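Local coordinates for beta-lactamase-related domain-containing protein (Bacteroides dorei DSM 17855, PDB 5TGF) that is of unconfirmed function but is probably a serine hydrolase of the beta-lactamase family, and binds calcium, at residues I175-M181 and R212-M216; Y252-L257 and W270-V274. All blocks are in the same frame, centred on the assembly; numbering follows the deposited sequence.

Contact 1 of 2, residues I175-M181 and R212-M216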
loop_
_atom_site.group_PDB
_atom_site.type_symbol
_atom_site.label_atom_id
_atom_site.label_comp_id
_atom_site.label_asym_id
_atom_site.label_seq_id
_atom_site.Cartn_x
_atom_site.Cartn_y
_atom_site.Cartn_z
ATOM N N ILE A 175 -2.870 7.846 -12.841
ATOM C CA ILE A 175 -2.170 6.590 -12.717
ATOM C C ILE A 175 -2.748 5.491 -13.619
ATOM O O ILE A 175 -2.007 4.850 -14.376
ATOM C CB ILE A 175 -2.129 6.118 -11.244
ATOM C CG1 ILE A 175 -1.492 7.176 -10.309
ATOM C CG2 ILE A 175 -1.456 4.757 -11.115
ATOM C CD1 ILE A 175 -0.016 7.446 -10.517
ATOM N N ALA A 176 -4.043 5.193 -13.495
ATOM C CA ALA A 176 -4.597 4.006 -14.165
ATOM C C ALA A 176 -4.610 4.131 -15.708
ATOM O O ALA A 176 -4.129 3.243 -16.410
ATOM C CB ALA A 176 -5.988 3.675 -13.654
ATOM N N ALA A 177 -5.168 5.222 -16.218
ATOM C CA ALA A 177 -5.196 5.429 -17.668
ATOM C C ALA A 177 -3.797 5.476 -18.333
ATOM O O ALA A 177 -3.558 4.730 -19.254
ATOM C CB ALA A 177 -6.021 6.649 -18.010
ATOM N N PRO A 178 -2.849 6.268 -17.805
ATOM C CA PRO A 178 -1.518 6.298 -18.433
ATOM C C PRO A 178 -0.761 4.979 -18.389
ATOM O O PRO A 178 0.023 4.690 -19.298
ATOM C CB PRO A 178 -0.766 7.342 -17.627
ATOM C CG PRO A 178 -1.788 8.138 -16.925
ATOM C CD PRO A 178 -2.975 7.267 -16.738
ATOM N N LEU A 179 -1.064 4.141 -17.401
ATOM C CA LEU A 179 -0.464 2.797 -17.301
ATOM C C LEU A 179 -1.265 1.679 -17.975
ATOM O O LEU A 179 -0.827 0.535 -18.013
ATOM C CB LEU A 179 -0.209 2.432 -15.831
ATOM C CG LEU A 179 0.863 3.292 -15.154
ATOM C CD1 LEU A 179 1.020 2.922 -13.692
ATOM C CD2 LEU A 179 2.207 3.240 -15.871
ATOM N N GLY A 180 -2.470 1.976 -18.451
ATOM C CA GLY A 180 -3.321 0.966 -19.025
ATOM C C GLY A 180 -3.908 -0.015 -18.015
ATOM O O GLY A 180 -4.196 -1.169 -18.354
HETATM N N MSE A 181 -4.096 0.443 -16.772
HETATM C CA MSE A 181 -4.811 -0.335 -15.773
HETATM C C MSE A 181 -6.302 -0.165 -16.068
HETATM O O MSE A 181 -6.829 0.925 -15.922
HETATM C CB MSE A 181 -4.479 0.157 -14.363
HETATM C CG MSE A 181 -3.013 -0.111 -13.971
HETATM SE SE MSE A 181 -2.626 0.961 -12.354
HETATM C CE MSE A 181 -3.504 -0.141 -10.998
ATOM N N ARG A 212 1.367 -3.650 -13.749
ATOM C CA ARG A 212 1.706 -2.419 -14.492
ATOM C C ARG A 212 2.147 -1.298 -13.583
ATOM O O ARG A 212 3.130 -0.576 -13.883
ATOM C CB ARG A 212 0.547 -1.931 -15.388
ATOM C CG ARG A 212 0.140 -2.916 -16.475
ATOM C CD ARG A 212 -1.248 -2.592 -17.004
ATOM N NE ARG A 212 -1.589 -3.478 -18.104
ATOM C CZ ARG A 212 -1.378 -3.204 -19.380
ATOM N NH1 ARG A 212 -0.900 -2.036 -19.743
ATOM N NH2 ARG A 212 -1.673 -4.099 -20.293
ATOM N N PHE A 213 1.436 -1.146 -12.461
ATOM C CA PHE A 213 1.797 -0.192 -11.426
ATOM C C PHE A 213 3.210 -0.430 -10.862
ATOM O O PHE A 213 3.993 0.507 -10.762
ATOM C CB PHE A 213 0.769 -0.264 -10.262
ATOM C CG PHE A 213 1.146 0.581 -9.080
ATOM C CD1 PHE A 213 1.041 1.955 -9.134
ATOM C CD2 PHE A 213 1.711 0.004 -7.941
ATOM C CE1 PHE A 213 1.441 2.748 -8.066
ATOM C CE2 PHE A 213 2.116 0.791 -6.856
ATOM C CZ PHE A 213 1.983 2.171 -6.921
ATOM N N LEU A 214 3.495 -1.674 -10.478
ATOM C CA LEU A 214 4.795 -2.039 -9.887
ATOM C C LEU A 214 5.970 -1.822 -10.883
ATOM O O LEU A 214 7.024 -1.304 -10.506
ATOM C CB LEU A 214 4.774 -3.486 -9.407
ATOM C CG LEU A 214 4.028 -3.767 -8.093
ATOM C CD1 LEU A 214 3.949 -5.265 -7.870
ATOM C CD2 LEU A 214 4.664 -3.054 -6.917
ATOM N N LYS A 215 5.731 -2.129 -12.153
ATOM C CA LYS A 215 6.722 -1.866 -13.206
ATOM C C LYS A 215 7.084 -0.381 -13.240
ATOM O O LYS A 215 8.270 -0.017 -13.278
ATOM C CB LYS A 215 6.194 -2.319 -14.565
ATOM C CG LYS A 215 7.203 -2.197 -15.712
ATOM C CD LYS A 215 6.607 -2.508 -17.078
ATOM C CE LYS A 215 7.690 -2.367 -18.162
ATOM N NZ LYS A 215 7.153 -2.616 -19.525
HETATM N N MSE A 216 6.073 0.480 -13.228
HETATM C CA MSE A 216 6.275 1.916 -13.137
HETATM C C MSE A 216 7.116 2.297 -11.950
HETATM O O MSE A 216 8.036 3.107 -12.073
HETATM C CB MSE A 216 4.923 2.639 -13.143
HETATM C CG MSE A 216 5.080 4.167 -13.185
HETATM SE SE MSE A 216 5.093 4.957 -11.376
HETATM C CE MSE A 216 3.261 4.496 -10.801
#
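Two helix segments of the beta-lactamase-type fold meet here almost at right angles. Their axes cross at 88° and come within 10.5 Å. Ile175 opens the contact. Its CG2 lies 4.2 Å from CD1 of Phe213, at the edge of that ring, and its CD1 is 4.4 Å from CE of Met216, a selenomethionine. One helical turn later, Leu179 packs against the other helix. Leu179 CD1 is 3.9 Å from CA of Phe213, and Leu179 CD2 is 3.9 Å from CB of Met216. The leucine therefore sits against residues one turn apart. Its carbonyl also works: Arg212 NH1 donates to Leu179 O at 3.1 Å, so the arginine bonds a carbonyl in the last turn of the helix. Gly180 ends that helix in a Schellman motif. Its phi is positive, and Met181 N bonds back to Ala176 O at 2.8 Å. A CB on Gly180 would clash with Arg212 NH1, so the bare backbone lets the guanidinium lie close, with Gly180 O over one of its faces. Met181, also a selenomethionine, turns its end inward, and its SE lies 4.2 Å from CB of Phe213. The polar part of the contact is thus at the exposed Arg212, and the apolar part is buried. Helix 60-74 continues the packing: Val67 touches Ile175, and Val63, Ala66 and Trp62 meet Phe213. On its far side, helix 207-218 rests through Leu214 on Tyr303 and Phe305 of strand 302-307.

Contact 2 of 2, residues Y252-L257 and W270-V274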
loop_
_atom_site.group_PDB
_atom_site.type_symbol
_atom_site.label_atom_id
_atom_site.label_comp_id
_atom_site.label_asym_id
_atom_site.label_seq_id
_atom_site.Cartn_x
_atom_site.Cartn_y
_atom_site.Cartn_z
ATOM N N TYR A 252 4.425 -5.035 11.943
ATOM C CA TYR A 252 4.522 -6.000 10.845
ATOM C C TYR A 252 5.942 -6.367 10.433
ATOM O O TYR A 252 6.235 -7.540 10.245
ATOM C CB TYR A 252 3.714 -5.509 9.638
ATOM C CG TYR A 252 4.009 -6.284 8.381
ATOM C CD1 TYR A 252 3.363 -7.483 8.071
ATOM C CD2 TYR A 252 4.934 -5.805 7.509
ATOM C CE1 TYR A 252 3.676 -8.147 6.898
ATOM C CE2 TYR A 252 5.221 -6.449 6.341
ATOM C CZ TYR A 252 4.632 -7.641 6.067
ATOM O OH TYR A 252 5.087 -8.276 4.914
ATOM N N VAL A 253 6.832 -5.394 10.289
ATOM C CA VAL A 253 8.182 -5.724 9.807
ATOM C C VAL A 253 8.944 -6.637 10.813
ATOM O O VAL A 253 9.610 -7.629 10.405
ATOM C CB VAL A 253 8.965 -4.453 9.435
ATOM C CG1 VAL A 253 10.442 -4.721 9.307
ATOM C CG2 VAL A 253 8.406 -3.826 8.165
ATOM N N GLU A 254 8.832 -6.325 12.098
ATOM C CA GLU A 254 9.486 -7.132 13.143
ATOM C C GLU A 254 8.830 -8.512 13.265
ATOM O O GLU A 254 9.518 -9.531 13.238
ATOM C CB GLU A 254 9.472 -6.433 14.532
ATOM C CG GLU A 254 10.028 -7.325 15.679
ATOM C CD GLU A 254 9.713 -6.787 17.103
ATOM O OE1 GLU A 254 9.785 -5.559 17.290
ATOM O OE2 GLU A 254 9.338 -7.570 18.040
ATOM N N LYS A 255 7.506 -8.529 13.231
ATOM C CA LYS A 255 6.731 -9.740 13.431
ATOM C C LYS A 255 6.778 -10.685 12.233
ATOM O O LYS A 255 6.902 -11.886 12.400
ATOM C CB LYS A 255 5.269 -9.378 13.749
ATOM C CG LYS A 255 4.444 -10.593 14.128
ATOM C CD LYS A 255 3.190 -10.202 14.883
ATOM C CE LYS A 255 2.213 -11.356 14.866
ATOM N NZ LYS A 255 0.917 -10.959 15.469
ATOM N N ALA A 256 6.681 -10.133 11.036
ATOM C CA ALA A 256 6.643 -10.923 9.807
ATOM C C ALA A 256 7.997 -11.243 9.206
ATOM O O ALA A 256 8.163 -12.296 8.573
ATOM C CB ALA A 256 5.760 -10.230 8.761
ATOM N N LEU A 257 8.958 -10.325 9.316
ATOM C CA LEU A 257 10.261 -10.508 8.712
ATOM C C LEU A 257 11.423 -10.650 9.691
ATOM O O LEU A 257 12.566 -10.853 9.259
ATOM C CB LEU A 257 10.566 -9.384 7.691
ATOM C CG LEU A 257 9.619 -9.279 6.507
ATOM C CD1 LEU A 257 8.655 -8.110 6.645
ATOM C CD2 LEU A 257 10.400 -9.174 5.224
ATOM N N TRP A 270 5.605 -0.296 3.219
ATOM C CA TRP A 270 6.544 -0.790 4.222
ATOM C C TRP A 270 7.939 -0.898 3.638
ATOM O O TRP A 270 8.141 -1.385 2.492
ATOM C CB TRP A 270 6.138 -2.193 4.748
ATOM C CG TRP A 270 4.795 -2.265 5.442
ATOM C CD1 TRP A 270 3.573 -2.538 4.868
ATOM C CD2 TRP A 270 4.546 -2.115 6.837
ATOM N NE1 TRP A 270 2.587 -2.474 5.812
ATOM C CE2 TRP A 270 3.160 -2.225 7.029
ATOM C CE3 TRP A 270 5.359 -1.782 7.940
ATOM C CZ2 TRP A 270 2.564 -2.057 8.276
ATOM C CZ3 TRP A 270 4.753 -1.650 9.198
ATOM C CH2 TRP A 270 3.391 -1.784 9.354
ATOM N N ARG A 271 8.900 -0.467 4.439
ATOM C CA ARG A 271 10.315 -0.696 4.222
ATOM C C ARG A 271 10.749 -1.989 4.899
ATOM O O ARG A 271 11.057 -2.011 6.077
ATOM C CB ARG A 271 11.099 0.518 4.723
ATOM C CG ARG A 271 10.764 1.810 3.965
ATOM C CD ARG A 271 11.376 3.091 4.543
ATOM N NE ARG A 271 12.652 2.903 5.246
ATOM C CZ ARG A 271 13.862 3.256 4.830
ATOM N NH1 ARG A 271 14.094 3.749 3.622
ATOM N NH2 ARG A 271 14.866 3.041 5.633
ATOM N N GLU A 272 10.585 -3.110 4.200
ATOM C CA GLU A 272 10.735 -4.427 4.832
ATOM C C GLU A 272 12.217 -4.760 5.096
ATOM O O GLU A 272 12.546 -5.293 6.148
ATOM C CB GLU A 272 10.143 -5.543 3.974
ATOM C CG GLU A 272 8.631 -5.486 3.844
ATOM C CD GLU A 272 8.052 -6.724 3.164
ATOM O OE1 GLU A 272 8.744 -7.356 2.356
ATOM O OE2 GLU A 272 6.868 -7.000 3.379
ATOM N N LEU A 273 13.098 -4.478 4.138
ATOM C CA LEU A 273 14.534 -4.733 4.335
ATOM C C LEU A 273 15.298 -3.446 4.026
ATOM O O LEU A 273 15.098 -2.812 2.952
ATOM C CB LEU A 273 15.022 -5.852 3.413
ATOM C CG LEU A 273 14.287 -7.176 3.462
ATOM C CD1 LEU A 273 14.797 -8.128 2.366
ATOM C CD2 LEU A 273 14.467 -7.782 4.844
ATOM N N VAL A 274 16.246 -3.126 4.914
ATOM C CA VAL A 274 16.947 -1.854 4.843
ATOM C C VAL A 274 18.439 -2.067 5.014
ATOM O O VAL A 274 18.876 -2.937 5.779
ATOM C CB VAL A 274 16.389 -0.885 5.918
ATOM C CG1 VAL A 274 17.182 0.393 5.987
ATOM C CG2 VAL A 274 14.942 -0.515 5.605
#
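Helix 252-257 lies against the edge strand 270-274; its axis and that of strand 270-272 approach to 9.0 Å at 40°. Tyr252, Val253 and Leu257 are the bumps on the helix. The broad indole of Trp270 forms the floor beneath the first of them. Tyr252 CB sits over its six-membered ring, 3.9 Å from the centroid, in a CH-pi contact. The phenol ring continues along the indole and turns its edge to the face of the five-membered ring, with centroids 4.8 Å apart and planes at 50°. Val253 fills the next hollow, beside the indole. Its CG2 is 3.7 Å from Trp270 CE3, and its CG1 is 3.8 Å from Glu272 O. The strand is the last in the antiparallel sheet of the beta-lactamase-type fold. A classic beta bulge interrupts it, where Glu272 and Leu273 both face Gln283. From the bulge, the Glu272 side chain reaches between Tyr252 and Leu257. Tyr252 OH donates to Glu272 OE2 at 2.7 Å, while Leu257 CD2 lies 3.8 Å from Glu272 OE1. Ser285, Gln283 and Tyr293 also bond to this buried carboxylate. Leu257 CD2 meets Leu273 CD2 at 4.3 Å, at the more open end. Trp270 also borders an SxxK-like pattern (Ser58 and Lys61, with Tyr147 as second hydroxyl), consistent with a serine beta-lactamase active site. A glycerol, probably from the crystallisation liquor, lies beside it and may mark a pocket.

Both contacts are largely buried, yet they lie on opposite sides of the chain's centre, with centres 26 Å apart and no touch between them. They share no helix or strand. Contact 1 joins two helices, whereas contact 2 sets a short helix on the edge strand of the main sheet. Strand 302-307, on which helix 207-218 of contact 1 rests, belongs to that same sheet. The chemistry differs too. Contact 1 is mostly Ile, Leu and methionine (selenomethionine in the crystal) packing round a phenylalanine, and its polar bond uses an exposed arginine. Contact 2 relies on an edge-to-face aromatic pair and a buried carboxylate, close to the probable active-site motif. The buried areas are similar, 343 and 355 Å².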